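PDB 3EGE: putative methyltransferase from antibiotic biosynthesis pathway, which probably transfers a methyl group from S-adenosylmethionine to an acceptor substrate. Local coordinates for residues 109-114 with 166-171. Numbering follows the deposited sequence.
Sequences HLEKSF and QENTKR
Asn-168 reaches from helix 158-169 to the first turn of helix 110-120 and meets Glu-111 and Phe-114. Its CB packs 4.2 Å from CB of Phe-114, the residue whose backbone lies nearest. From there CG turns beside the backbone N (chi1 -64°), and this points the amide at Glu-111. CG of the amide lies 3.8 Å from CG of Glu-111. At the tip, ND2 donates to OE2 of Glu-111 over 2.8 Å, and the bond is nearly straight, 164° at the hydrogen. The acceptor lies in the amide plane, but the amide comes in above the carboxylate plane, and the two planes stand 88° apart. ND2 also bonds to Leu-164 O, one turn back in its own helix. OD1 lies 3.3 Å from Glu-111 OE2, two acceptors that do not bond. Its donor is Gln-115 NE2, so both ends of the buried amide are engaged, which should hold its rotation. OE1 of Glu-167 lies 4.0 Å from OE2 of Glu-111. The two like charges probably disfavour each other, and the bond from ND2 should partly offset this. The Phe-114 ring leads away from Asn-168 to Leu-164, Leu-165 and Leu-128 of strand 126-131. In this helix-to-helix contact a buried asparagine bonds to both helices beside hydrophobic packing. It joins a helix of the Rossmann-like methyltransferase fold to helix 158-169, which precedes strand 172-181 of the central mixed sheet.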
loop_
_atom_site.group_PDB
_atom_site.type_symbol
_atom_site.label_atom_id
_atom_site.label_comp_id
_atom_site.label_asym_id
_atom_site.label_seq_id
_atom_site.Cartn_x
_atom_site.Cartn_y
_atom_site.Cartn_z
ATOM N N HIS A 109 -8.678 14.810 -1.662
ATOM C CA HIS A 109 -8.057 16.100 -1.235
ATOM C C HIS A 109 -6.930 15.733 -0.289
ATOM O O HIS A 109 -7.116 15.676 0.921
ATOM C CB HIS A 109 -9.117 17.015 -0.618
ATOM C CG HIS A 109 -10.255 17.319 -1.545
ATOM N ND1 HIS A 109 -10.122 18.142 -2.642
ATOM C CD2 HIS A 109 -11.539 16.885 -1.553
ATOM C CE1 HIS A 109 -11.280 18.217 -3.274
ATOM N NE2 HIS A 109 -12.156 17.463 -2.634
ATOM N N LEU A 110 -5.777 15.424 -0.876
ATOM C CA LEU A 110 -4.593 14.923 -0.153
ATOM C C LEU A 110 -4.057 15.872 0.919
ATOM O O LEU A 110 -3.671 15.420 1.990
ATOM C CB LEU A 110 -3.462 14.541 -1.128
ATOM C CG LEU A 110 -2.249 13.743 -0.614
ATOM C CD1 LEU A 110 -2.670 12.437 0.065
ATOM C CD2 LEU A 110 -1.271 13.468 -1.761
ATOM N N GLU A 111 -4.075 17.172 0.627
ATOM C CA GLU A 111 -3.595 18.195 1.547
ATOM C C GLU A 111 -4.432 18.242 2.823
ATOM O O GLU A 111 -3.896 18.127 3.920
ATOM C CB GLU A 111 -3.528 19.545 0.830
ATOM C CG GLU A 111 -2.949 20.681 1.688
ATOM C CD GLU A 111 -1.977 21.605 0.943
ATOM O OE1 GLU A 111 -2.011 21.658 -0.307
ATOM O OE2 GLU A 111 -1.156 22.270 1.630
ATOM N N LYS A 112 -5.743 18.354 2.665
ATOM C CA LYS A 112 -6.676 18.334 3.798
ATOM C C LYS A 112 -6.573 17.003 4.599
ATOM O O LYS A 112 -6.677 17.026 5.832
ATOM C CB LYS A 112 -8.118 18.594 3.305
ATOM C CG LYS A 112 -9.205 18.636 4.396
ATOM C CD LYS A 112 -9.097 19.857 5.322
ATOM C CE LYS A 112 -9.898 19.657 6.607
ATOM N NZ LYS A 112 -11.304 19.204 6.346
ATOM N N SER A 113 -6.377 15.871 3.911
ATOM C CA SER A 113 -6.166 14.567 4.576
ATOM C C SER A 113 -4.905 14.577 5.453
ATOM O O SER A 113 -4.906 14.059 6.587
ATOM C CB SER A 113 -6.109 13.415 3.576
ATOM O OG SER A 113 -7.326 13.351 2.851
ATOM N N PHE A 114 -3.850 15.210 4.943
ATOM C CA PHE A 114 -2.618 15.395 5.706
ATOM C C PHE A 114 -2.833 16.281 6.932
ATOM O O PHE A 114 -2.412 15.907 8.027
ATOM C CB PHE A 114 -1.484 15.917 4.833
ATOM C CG PHE A 114 -0.905 14.911 3.871
ATOM C CD1 PHE A 114 -1.089 13.510 3.994
ATOM C CD2 PHE A 114 -0.017 15.368 2.907
ATOM C CE1 PHE A 114 -0.465 12.628 3.119
ATOM C CE2 PHE A 114 0.619 14.493 2.041
ATOM C CZ PHE A 114 0.406 13.127 2.146
ATOM N N GLN A 166 5.052 17.627 4.607
ATOM C CA GLN A 166 5.941 18.516 5.345
ATOM C C GLN A 166 5.330 19.908 5.596
ATOM O O GLN A 166 5.415 20.400 6.705
ATOM C CB GLN A 166 7.304 18.580 4.651
ATOM C CG GLN A 166 8.419 19.115 5.499
ATOM C CD GLN A 166 9.781 18.627 4.992
ATOM O OE1 GLN A 166 10.622 18.212 5.802
ATOM N NE2 GLN A 166 9.999 18.649 3.641
ATOM N N GLU A 167 4.681 20.483 4.584
ATOM C CA GLU A 167 3.954 21.763 4.706
ATOM C C GLU A 167 2.787 21.752 5.704
ATOM O O GLU A 167 2.521 22.766 6.331
ATOM C CB GLU A 167 3.359 22.187 3.358
ATOM C CG GLU A 167 4.336 22.768 2.383
ATOM C CD GLU A 167 3.760 22.932 0.974
ATOM O OE1 GLU A 167 2.694 22.347 0.645
ATOM O OE2 GLU A 167 4.408 23.642 0.172
ATOM N N ASN A 168 2.072 20.627 5.794
ATOM C CA ASN A 168 0.882 20.479 6.668
ATOM C C ASN A 168 1.120 19.763 8.008
ATOM O O ASN A 168 0.175 19.514 8.748
ATOM C CB ASN A 168 -0.226 19.831 5.853
ATOM C CG ASN A 168 -0.669 20.712 4.698
ATOM O OD1 ASN A 168 -1.462 21.628 4.888
ATOM N ND2 ASN A 168 -0.158 20.449 3.501
ATOM N N THR A 169 2.382 19.480 8.320
ATOM C CA THR A 169 2.804 18.803 9.546
ATOM C C THR A 169 3.781 19.615 10.406
ATOM O O THR A 169 3.752 19.493 11.639
ATOM C CB THR A 169 3.404 17.420 9.177
ATOM O OG1 THR A 169 2.332 16.576 8.739
ATOM C CG2 THR A 169 4.075 16.738 10.346
ATOM N N LYS A 170 4.645 20.419 9.775
ATOM C CA LYS A 170 5.663 21.220 10.478
ATOM C C LYS A 170 6.569 20.329 11.391
ATOM O O LYS A 170 6.855 20.641 12.571
ATOM C CB LYS A 170 5.057 22.436 11.224
ATOM C CG LYS A 170 4.442 23.539 10.335
ATOM C CD LYS A 170 3.059 23.173 9.782
ATOM C CE LYS A 170 2.382 24.364 9.109
ATOM N NZ LYS A 170 1.028 24.005 8.577
ATOM N N ARG A 171 6.929 19.178 10.820
ATOM C CA ARG A 171 7.873 18.213 11.388
ATOM C C ARG A 171 8.654 17.799 10.152
ATOM O O ARG A 171 8.094 17.836 9.033
ATOM C CB ARG A 171 7.161 17.002 11.988
ATOM C CG ARG A 171 6.235 17.287 13.143
ATOM C CD ARG A 171 6.855 17.086 14.527
ATOM N NE ARG A 171 7.059 15.660 14.860
ATOM C CZ ARG A 171 7.050 15.115 16.097
ATOM N NH1 ARG A 171 6.790 15.837 17.204
ATOM N NH2 ARG A 171 7.252 13.796 16.234
#